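Local coordinates for protein virulence factor (Pectobacterium carotovorum, PDB 2W3Y) that acts as a virulence factor of a Drosophila pathogen, is S-palmitoylated and binds to lipid vesicles, at residues Glu51-Leu56 and Gly183-Lys188; Glu68-Val73 and Asn245-Tyr250; Lys161-Tyr166 and Phe198-Lys203. All coordinates share one frame; numbering follows the deposited sequence.

Interaction 1 of 3, residues Glu51-Leu56 and Gly183-Lys188; sequences EAPKHL and GNVFYK
V185 turns CG1 anti to its backbone N (chi1 177°), and L56 extends CD1 anti to its own CA (chi2 167°). These two settings bring the methyls V185 CG1 and L56 CD1 to 4.0 Å, the two side chains meeting at a slant. The same V185 methyl has a second neighbour: P53 and V185 reach toward each other tip to tip, with P53 CD 3.8 Å from V185 CG1. The pyrrolidine also offers its next ring carbon, P53 CG lying 4.1 Å from V185 CB. L56 CD1 settles on the strand backbone as well, 3.8 Å from V185 O and 4.3 Å from Y187 N, so the leucine rests partly on the peptide groups of residues 185 to 187. No hydrogen bond joins the two segments, which bury only 178 Å² between them at the protein surface. The strand begins at V185 and forms an antiparallel hairpin with strand 166-179, F186 pairing through its backbone with F178 and K188 with D176. Segment 51-56 is the connection that leads from strand 40-49, the parallel neighbour of 166-179 on its far side, into helix 57-81, and it packs here against the start of the hairpin's second strand. Within the connection, L56 N donates to P53 O at 2.8 Å, closing a turn through K54 and H55 that puts P53 and L56 together in front of V185. CB of Y187 also faces the connection, but its ring leads away to Q59 and V60 of helix 57-81, and its hydroxyl is hydrogen-bonded to H175 ND1. F186 turns to the other face of the sheet and meets F178, D180 and Y275.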
loop_
_atom_site.group_PDB
_atom_site.type_symbol
_atom_site.label_atom_id
_atom_site.label_comp_id
_atom_site.label_asym_id
_atom_site.label_seq_id
_atom_site.Cartn_x
_atom_site.Cartn_y
_atom_site.Cartn_z
ATOM N N GLU A 51 -18.880 0.723 1.066
ATOM C CA GLU A 51 -19.432 -0.535 0.579
ATOM C C GLU A 51 -19.856 -0.355 -0.870
ATOM O O GLU A 51 -20.332 0.716 -1.257
ATOM C CB GLU A 51 -20.625 -0.979 1.435
ATOM C CG GLU A 51 -20.257 -1.507 2.837
ATOM C CD GLU A 51 -19.899 -2.995 2.849
ATOM O OE1 GLU A 51 -19.918 -3.642 1.769
ATOM O OE2 GLU A 51 -19.586 -3.527 3.943
ATOM N N ALA A 52 -19.639 -1.396 -1.660
ATOM C CA ALA A 52 -20.020 -1.430 -3.063
ATOM C C ALA A 52 -21.532 -1.644 -3.209
ATOM O O ALA A 52 -22.130 -2.330 -2.386
ATOM C CB ALA A 52 -19.267 -2.544 -3.769
ATOM N N PRO A 53 -22.150 -1.030 -4.245
ATOM C CA PRO A 53 -23.528 -1.376 -4.586
ATOM C C PRO A 53 -23.618 -2.814 -5.083
ATOM O O PRO A 53 -22.627 -3.379 -5.563
ATOM C CB PRO A 53 -23.876 -0.398 -5.714
ATOM C CG PRO A 53 -22.566 -0.003 -6.302
ATOM C CD PRO A 53 -21.610 0.006 -5.146
ATOM N N LYS A 54 -24.812 -3.391 -4.974
ATOM C CA LYS A 54 -25.034 -4.813 -5.257
ATOM C C LYS A 54 -24.325 -5.299 -6.525
ATOM O O LYS A 54 -23.678 -6.346 -6.512
ATOM C CB LYS A 54 -26.539 -5.134 -5.295
ATOM C CG LYS A 54 -27.236 -5.005 -3.932
ATOM C CD LYS A 54 -28.181 -3.769 -3.802
ATOM C CE LYS A 54 -27.460 -2.464 -3.386
ATOM N NZ LYS A 54 -27.208 -1.563 -4.548
ATOM N N HIS A 55 -24.408 -4.512 -7.596
ATOM C CA HIS A 55 -23.827 -4.887 -8.892
ATOM C C HIS A 55 -22.294 -4.748 -9.018
ATOM O O HIS A 55 -21.727 -5.091 -10.066
ATOM C CB HIS A 55 -24.525 -4.128 -10.029
ATOM C CG HIS A 55 -24.171 -2.673 -10.107
ATOM N ND1 HIS A 55 -23.334 -2.161 -11.076
ATOM C CD2 HIS A 55 -24.554 -1.617 -9.349
ATOM C CE1 HIS A 55 -23.212 -0.858 -10.911
ATOM N NE2 HIS A 55 -23.943 -0.502 -9.870
ATOM N N LEU A 56 -21.622 -4.265 -7.970
ATOM C CA LEU A 56 -20.154 -4.134 -8.020
ATOM C C LEU A 56 -19.415 -4.994 -6.985
ATOM O O LEU A 56 -18.198 -5.145 -7.066
ATOM C CB LEU A 56 -19.724 -2.652 -7.923
ATOM C CG LEU A 56 -20.057 -1.733 -9.113
ATOM C CD1 LEU A 56 -19.856 -0.265 -8.754
ATOM C CD2 LEU A 56 -19.258 -2.093 -10.374
ATOM N N GLY A 183 -23.705 11.007 -10.750
ATOM C CA GLY A 183 -24.259 10.340 -9.570
ATOM C C GLY A 183 -24.132 8.822 -9.564
ATOM O O GLY A 183 -24.643 8.154 -8.663
ATOM N N ASN A 184 -23.446 8.270 -10.562
ATOM C CA ASN A 184 -23.262 6.826 -10.665
ATOM C C ASN A 184 -21.972 6.352 -10.019
ATOM O O ASN A 184 -20.898 6.938 -10.242
ATOM C CB ASN A 184 -23.287 6.388 -12.123
ATOM C CG ASN A 184 -24.585 6.745 -12.799
ATOM O OD1 ASN A 184 -25.660 6.497 -12.265
ATOM N ND2 ASN A 184 -24.489 7.354 -13.964
ATOM N N VAL A 185 -22.078 5.280 -9.243
ATOM C CA VAL A 185 -20.917 4.722 -8.535
ATOM C C VAL A 185 -19.984 3.983 -9.483
ATOM O O VAL A 185 -20.425 3.163 -10.302
ATOM C CB VAL A 185 -21.340 3.787 -7.379
ATOM C CG1 VAL A 185 -20.111 3.162 -6.692
ATOM C CG2 VAL A 185 -22.163 4.547 -6.356
ATOM N N PHE A 186 -18.688 4.273 -9.366
ATOM C CA PHE A 186 -17.670 3.523 -10.068
ATOM C C PHE A 186 -16.740 2.805 -9.079
ATOM O O PHE A 186 -16.627 3.193 -7.898
ATOM C CB PHE A 186 -16.867 4.432 -11.018
ATOM C CG PHE A 186 -16.134 5.545 -10.316
ATOM C CD1 PHE A 186 -14.892 5.317 -9.724
ATOM C CD2 PHE A 186 -16.695 6.818 -10.227
ATOM C CE1 PHE A 186 -14.218 6.336 -9.074
ATOM C CE2 PHE A 186 -16.024 7.854 -9.572
ATOM C CZ PHE A 186 -14.781 7.601 -8.989
ATOM N N TYR A 187 -16.093 1.755 -9.571
ATOM C CA TYR A 187 -15.032 1.084 -8.833
ATOM C C TYR A 187 -13.663 1.379 -9.469
ATOM O O TYR A 187 -13.426 1.062 -10.644
ATOM C CB TYR A 187 -15.334 -0.421 -8.698
ATOM C CG TYR A 187 -14.210 -1.261 -8.139
ATOM C CD1 TYR A 187 -13.549 -0.906 -6.952
ATOM C CD2 TYR A 187 -13.807 -2.425 -8.800
ATOM C CE1 TYR A 187 -12.513 -1.693 -6.450
ATOM C CE2 TYR A 187 -12.786 -3.212 -8.307
ATOM C CZ TYR A 187 -12.139 -2.846 -7.135
ATOM O OH TYR A 187 -11.120 -3.638 -6.646
ATOM N N LYS A 188 -12.780 2.028 -8.694
ATOM C CA LYS A 188 -11.395 2.246 -9.110
ATOM C C LYS A 188 -10.427 1.523 -8.165
ATOM O O LYS A 188 -10.288 1.920 -7.006
ATOM C CB LYS A 188 -11.069 3.750 -9.173
ATOM C CG LYS A 188 -9.690 4.086 -9.766
ATOM C CD LYS A 188 -9.281 5.553 -9.525
ATOM C CE LYS A 188 -10.170 6.543 -10.281
ATOM N NZ LYS A 188 -10.180 6.317 -11.766
#

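Interaction 2 of 3, residues Glu68-Val73 and Asn245-Tyr250; sequences ERFVAV and NFLDKY
L247 and R69 meet at the first carbon of the leucine: L247 CB lies 3.9 Å above the guanidinium plane, over its centre. From there CG stands anti to the carbonyl carbon (chi1 -68°), and the branches divide. CD1 touches both R69 CB and F70 CE2, 4.1 Å from each. CD2 makes a CH-pi contact with the F70 ring, 3.6 Å from its centroid and almost on the ring normal. V73 continues the apolar seam, its CG1 3.8 Å from F246 CE2; F105 meets the F70 and F246 rings, and F14 of helix 9-18 touches V73 and packs edge-to-face with F246. The R69 guanidinium reaches across to helix 237-250: NH2 donates to D248 OD1 at 2.7 Å in a salt bridge. The oxygen lies in the guanidinium plane, but the nitrogen comes to its anti side, 28° out of the carboxylate plane. A water donates to L247 O (2.6 Å) and takes a weak bond from R69 NE. With local axes 10.0 Å apart and inclined at 46°, this is helix-helix packing of 57-81 against 237-250, a buried aliphatic-aromatic interface with a salt bridge along its more exposed margin.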
loop_
_atom_site.group_PDB
_atom_site.type_symbol
_atom_site.label_atom_id
_atom_site.label_comp_id
_atom_site.label_asym_id
_atom_site.label_seq_id
_atom_site.Cartn_x
_atom_site.Cartn_y
_atom_site.Cartn_z
ATOM N N GLU A 68 -3.878 -7.512 -3.470
ATOM C CA GLU A 68 -3.041 -8.099 -2.398
ATOM C C GLU A 68 -1.970 -9.045 -2.983
ATOM O O GLU A 68 -0.833 -9.114 -2.489
ATOM C CB GLU A 68 -3.880 -8.808 -1.326
ATOM C CG GLU A 68 -4.813 -7.862 -0.538
ATOM C CD GLU A 68 -5.286 -8.402 0.822
ATOM O OE1 GLU A 68 -4.941 -9.547 1.219
ATOM O OE2 GLU A 68 -6.005 -7.646 1.526
ATOM N N ARG A 69 -2.337 -9.749 -4.048
ATOM C CA ARG A 69 -1.409 -10.632 -4.745
ATOM C C ARG A 69 -0.312 -9.855 -5.477
ATOM O O ARG A 69 0.854 -10.261 -5.438
ATOM C CB ARG A 69 -2.158 -11.547 -5.716
ATOM C CG ARG A 69 -3.017 -12.604 -4.999
ATOM C CD ARG A 69 -3.746 -13.487 -6.002
ATOM N NE ARG A 69 -2.846 -14.533 -6.491
ATOM C CZ ARG A 69 -3.120 -15.395 -7.468
ATOM N NH1 ARG A 69 -4.289 -15.356 -8.105
ATOM N NH2 ARG A 69 -2.211 -16.303 -7.809
ATOM N N PHE A 70 -0.693 -8.755 -6.129
ATOM C CA PHE A 70 0.264 -7.837 -6.769
ATOM C C PHE A 70 1.227 -7.204 -5.751
ATOM O O PHE A 70 2.438 -7.114 -5.999
ATOM C CB PHE A 70 -0.462 -6.756 -7.579
ATOM C CG PHE A 70 -0.719 -7.132 -9.032
ATOM C CD1 PHE A 70 0.341 -7.314 -9.922
ATOM C CD2 PHE A 70 -2.029 -7.277 -9.505
ATOM C CE1 PHE A 70 0.106 -7.647 -11.261
ATOM C CE2 PHE A 70 -2.288 -7.613 -10.837
ATOM C CZ PHE A 70 -1.226 -7.802 -11.721
ATOM N N VAL A 71 0.692 -6.791 -4.600
ATOM C CA VAL A 71 1.530 -6.252 -3.518
ATOM C C VAL A 71 2.560 -7.279 -3.030
ATOM O O VAL A 71 3.752 -6.940 -2.899
ATOM C CB VAL A 71 0.663 -5.640 -2.326
ATOM C CG1 VAL A 71 1.554 -5.263 -1.118
ATOM C CG2 VAL A 71 -0.124 -4.424 -2.812
ATOM N N ALA A 72 2.123 -8.525 -2.794
ATOM C CA ALA A 72 3.027 -9.608 -2.366
ATOM C C ALA A 72 4.054 -9.988 -3.468
ATOM O O ALA A 72 5.220 -10.255 -3.160
ATOM C CB ALA A 72 2.238 -10.860 -1.913
ATOM N N VAL A 73 3.620 -9.984 -4.734
ATOM C CA VAL A 73 4.560 -10.177 -5.883
ATOM C C VAL A 73 5.665 -9.104 -5.902
ATOM O O VAL A 73 6.850 -9.436 -6.025
ATOM C CB VAL A 73 3.815 -10.266 -7.257
ATOM C CG1 VAL A 73 4.781 -10.107 -8.451
ATOM C CG2 VAL A 73 3.089 -11.576 -7.362
ATOM N N ASN A 245 -1.703 -16.005 -14.860
ATOM C CA ASN A 245 -0.484 -16.795 -15.023
ATOM C C ASN A 245 0.722 -16.137 -14.357
ATOM O O ASN A 245 1.519 -16.800 -13.696
ATOM C CB ASN A 245 -0.168 -17.054 -16.510
ATOM C CG ASN A 245 -1.109 -18.086 -17.160
ATOM O OD1 ASN A 245 -1.668 -18.961 -16.494
ATOM N ND2 ASN A 245 -1.274 -17.980 -18.478
ATOM N N PHE A 246 0.856 -14.832 -14.555
ATOM C CA PHE A 246 1.947 -14.064 -13.955
ATOM C C PHE A 246 1.859 -14.117 -12.424
ATOM O O PHE A 246 2.845 -14.416 -11.743
ATOM C CB PHE A 246 1.891 -12.619 -14.453
ATOM C CG PHE A 246 2.890 -11.710 -13.796
ATOM C CD1 PHE A 246 4.178 -11.583 -14.310
ATOM C CD2 PHE A 246 2.534 -10.961 -12.671
ATOM C CE1 PHE A 246 5.116 -10.750 -13.712
ATOM C CE2 PHE A 246 3.467 -10.121 -12.063
ATOM C CZ PHE A 246 4.763 -10.026 -12.582
ATOM N N LEU A 247 0.675 -13.824 -11.897
ATOM C CA LEU A 247 0.439 -13.881 -10.449
ATOM C C LEU A 247 0.707 -15.277 -9.847
ATOM O O LEU A 247 1.314 -15.393 -8.780
ATOM C CB LEU A 247 -0.968 -13.377 -10.102
ATOM C CG LEU A 247 -1.284 -11.885 -10.309
ATOM C CD1 LEU A 247 -2.642 -11.586 -9.741
ATOM C CD2 LEU A 247 -0.232 -10.957 -9.673
ATOM N N ASP A 248 0.289 -16.326 -10.560
ATOM C CA ASP A 248 0.566 -17.710 -10.164
ATOM C C ASP A 248 2.063 -18.061 -10.148
ATOM O O ASP A 248 2.538 -18.742 -9.241
ATOM C CB ASP A 248 -0.235 -18.690 -11.051
ATOM C CG ASP A 248 -1.686 -18.823 -10.613
ATOM O OD1 ASP A 248 -2.011 -18.399 -9.474
ATOM O OD2 ASP A 248 -2.513 -19.366 -11.390
ATOM N N LYS A 249 2.808 -17.560 -11.128
ATOM C CA LYS A 249 4.231 -17.869 -11.253
ATOM C C LYS A 249 5.134 -17.199 -10.191
ATOM O O LYS A 249 6.119 -17.787 -9.726
ATOM C CB LYS A 249 4.709 -17.512 -12.672
ATOM C CG LYS A 249 6.087 -18.063 -13.037
ATOM C CD LYS A 249 6.412 -17.857 -14.523
ATOM C CE LYS A 249 7.894 -18.071 -14.816
ATOM N NZ LYS A 249 8.273 -17.595 -16.199
ATOM N N TYR A 250 4.792 -15.973 -9.808
ATOM C CA TYR A 250 5.681 -15.167 -8.981
ATOM C C TYR A 250 5.106 -14.868 -7.600
ATOM O O TYR A 250 5.599 -13.978 -6.891
ATOM C CB TYR A 250 6.059 -13.892 -9.733
ATOM C CG TYR A 250 6.827 -14.183 -11.022
ATOM C CD1 TYR A 250 8.116 -14.715 -10.972
ATOM C CD2 TYR A 250 6.259 -13.941 -12.271
ATOM C CE1 TYR A 250 8.831 -14.997 -12.133
ATOM C CE2 TYR A 250 6.969 -14.220 -13.454
ATOM C CZ TYR A 250 8.249 -14.749 -13.368
ATOM O OH TYR A 250 8.975 -15.030 -14.501
HETATM O O HOH W 1 0.258 -14.131 -6.778
#

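Interaction 3 of 3, residues Lys161-Tyr166 and Phe198-Lys203; sequences KTQANY and FKQEQK
The antiparallel, hydrogen-bonded pair Y166-F198 lies at the open end of the hairpin formed by strands 166-179 and 185-198, beside the bound palmitic acid, which the F198 side chain approaches to about 4 Å. Y166 N donates to F198 O at 3.0 Å, and F198 N returns a bond to Y166 O at 2.9 Å. Both side chains project from the same face of the sheet and touch M159 of helix 142-159. Beyond this pair the strands give way to loops tied by K203. Its chain, extended beyond CG, carries NZ to A164 O at 2.7 Å, where it lies in the carbonyl plane, and to Q200 OE1, which it meets from above the amide plane; M159 O at the end of helix 142-159 is a third acceptor. The Q163 and Q200 side chains cross at a slant, their amide planes 26° apart and not hydrogen-bonded to each other, with Q163 NE2 3.3 Å from Q200 CG. One water donates to Q163 O and to N165 OD1 (2.7 Å) and accepts from Q200 N (2.7 Å). An ST turn, T162 OG1 accepting from A164 N, shapes the first loop. The buried K203 ammonium is thus held by oxygens from both loops and by a helix end, whose dipole would be expected to favour its positive charge.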
loop_
_atom_site.group_PDB
_atom_site.type_symbol
_atom_site.label_atom_id
_atom_site.label_comp_id
_atom_site.label_asym_id
_atom_site.label_seq_id
_atom_site.Cartn_x
_atom_site.Cartn_y
_atom_site.Cartn_z
ATOM N N LYS A 161 16.088 2.309 18.529
ATOM C CA LYS A 161 17.266 1.494 18.806
ATOM C C LYS A 161 18.548 2.253 18.526
ATOM O O LYS A 161 19.520 2.099 19.273
ATOM C CB LYS A 161 17.222 0.183 18.017
ATOM C CG LYS A 161 16.242 -0.831 18.603
ATOM C CD LYS A 161 16.216 -2.144 17.828
ATOM C CE LYS A 161 15.366 -3.176 18.567
ATOM N NZ LYS A 161 15.019 -4.364 17.742
ATOM N N THR A 162 18.549 3.072 17.465
ATOM C CA THR A 162 19.685 3.957 17.154
ATOM C C THR A 162 19.242 5.377 16.783
ATOM O O THR A 162 18.038 5.680 16.708
ATOM C CB THR A 162 20.585 3.412 16.000
ATOM O OG1 THR A 162 19.910 3.557 14.748
ATOM C CG2 THR A 162 20.960 1.938 16.201
ATOM N N GLN A 163 20.230 6.237 16.513
ATOM C CA GLN A 163 19.977 7.628 16.126
ATOM C C GLN A 163 19.700 7.788 14.632
ATOM O O GLN A 163 19.336 8.874 14.172
ATOM C CB GLN A 163 21.170 8.511 16.514
ATOM C CG GLN A 163 21.373 8.649 18.000
ATOM C CD GLN A 163 20.192 9.298 18.688
ATOM O OE1 GLN A 163 19.579 8.710 19.577
ATOM N NE2 GLN A 163 19.858 10.508 18.267
ATOM N N ALA A 164 19.890 6.720 13.873
ATOM C CA ALA A 164 19.762 6.774 12.431
ATOM C C ALA A 164 18.317 7.044 11.978
ATOM O O ALA A 164 17.365 6.849 12.758
ATOM C CB ALA A 164 20.282 5.483 11.818
ATOM N N ASN A 165 18.159 7.526 10.745
ATOM C CA ASN A 165 16.822 7.645 10.151
ATOM C C ASN A 165 16.233 6.246 10.034
ATOM O O ASN A 165 16.976 5.282 9.814
ATOM C CB ASN A 165 16.870 8.306 8.770
ATOM C CG ASN A 165 17.265 9.798 8.816
ATOM O OD1 ASN A 165 17.221 10.472 9.867
ATOM N ND2 ASN A 165 17.604 10.324 7.643
ATOM N N TYR A 166 14.916 6.136 10.192
ATOM C CA TYR A 166 14.224 4.844 10.137
ATOM C C TYR A 166 13.281 4.817 8.908
ATOM O O TYR A 166 12.284 5.553 8.839
ATOM C CB TYR A 166 13.454 4.591 11.446
ATOM C CG TYR A 166 12.830 3.211 11.560
ATOM C CD1 TYR A 166 13.569 2.119 12.059
ATOM C CD2 TYR A 166 11.503 2.987 11.143
ATOM C CE1 TYR A 166 12.986 0.845 12.151
ATOM C CE2 TYR A 166 10.922 1.734 11.249
ATOM C CZ TYR A 166 11.658 0.675 11.741
ATOM O OH TYR A 166 11.053 -0.563 11.818
ATOM N N PHE A 198 11.533 8.326 9.221
ATOM C CA PHE A 198 11.439 9.129 10.430
ATOM C C PHE A 198 12.852 9.572 10.788
ATOM O O PHE A 198 13.717 8.735 11.008
ATOM C CB PHE A 198 10.899 8.319 11.618
ATOM C CG PHE A 198 9.447 7.951 11.528
ATOM C CD1 PHE A 198 8.485 8.682 12.241
ATOM C CD2 PHE A 198 9.036 6.840 10.783
ATOM C CE1 PHE A 198 7.124 8.337 12.195
ATOM C CE2 PHE A 198 7.670 6.472 10.735
ATOM C CZ PHE A 198 6.713 7.233 11.435
ATOM N N LYS A 199 13.063 10.879 10.857
ATOM C CA LYS A 199 14.279 11.468 11.426
ATOM C C LYS A 199 14.224 11.358 12.960
ATOM O O LYS A 199 13.146 11.200 13.536
ATOM C CB LYS A 199 14.382 12.954 11.027
ATOM C CG LYS A 199 14.408 13.232 9.530
ATOM C CD LYS A 199 14.883 14.671 9.257
ATOM C CE LYS A 199 14.209 15.279 8.053
ATOM N NZ LYS A 199 14.372 14.462 6.825
ATOM N N GLN A 200 15.376 11.447 13.626
ATOM C CA GLN A 200 15.407 11.288 15.089
ATOM C C GLN A 200 14.316 12.093 15.816
ATOM O O GLN A 200 13.609 11.554 16.660
ATOM C CB GLN A 200 16.792 11.638 15.672
ATOM C CG GLN A 200 16.893 11.366 17.182
ATOM C CD GLN A 200 16.592 9.916 17.527
ATOM O OE1 GLN A 200 17.086 9.003 16.871
ATOM N NE2 GLN A 200 15.773 9.698 18.551
ATOM N N GLU A 201 14.165 13.368 15.448
ATOM C CA GLU A 201 13.235 14.290 16.123
ATOM C C GLU A 201 11.756 13.968 15.836
ATOM O O GLU A 201 10.860 14.457 16.522
ATOM C CB GLU A 201 13.575 15.745 15.776
ATOM C CG GLU A 201 13.385 16.111 14.287
ATOM C CD GLU A 201 13.557 17.598 13.990
ATOM O OE1 GLU A 201 14.708 18.109 14.058
ATOM O OE2 GLU A 201 12.534 18.259 13.663
ATOM N N GLN A 202 11.515 13.132 14.831
ATOM C CA GLN A 202 10.170 12.687 14.479
ATOM C C GLN A 202 9.745 11.373 15.149
ATOM O O GLN A 202 8.571 10.994 15.074
ATOM C CB GLN A 202 10.075 12.519 12.966
ATOM C CG GLN A 202 10.141 13.805 12.190
ATOM C CD GLN A 202 10.176 13.551 10.720
ATOM O OE1 GLN A 202 11.111 12.930 10.209
ATOM N NE2 GLN A 202 9.170 14.058 10.008
ATOM N N LYS A 203 10.678 10.671 15.794
ATOM C CA LYS A 203 10.384 9.311 16.284
ATOM C C LYS A 203 9.276 9.251 17.331
ATOM O O LYS A 203 8.514 8.282 17.366
ATOM C CB LYS A 203 11.654 8.574 16.741
ATOM C CG LYS A 203 12.560 8.257 15.564
ATOM C CD LYS A 203 13.893 7.682 15.966
ATOM C CE LYS A 203 14.801 7.542 14.753
ATOM N NZ LYS A 203 16.086 6.858 15.138
HETATM O O HOH W 2 16.626 6.693 19.389
HETATM O O HOH W 3 17.661 10.543 12.578
#

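Overall arrangement
Interaction 2 is the buried contact; interaction 1 is a surface contact and interaction 3 partly buried. Interactions 1 and 3 share strand 185-198 but sit at its two ends, their centres about 42 Å apart on opposite sides of the chain's centre. Helix 57-81 relates interactions 1 and 2: the connection of interaction 1 leads into it, and interaction 2 packs it against helix 237-250, the two centres about 26 Å apart. Chemistry follows place: interaction 1 is van der Waals packing without a hydrogen bond between its segments, interaction 2 combines aromatic and aliphatic packing with one salt bridge, and interaction 3, near the palmitate, relies on backbone pairing, a lysine among oxygens and water.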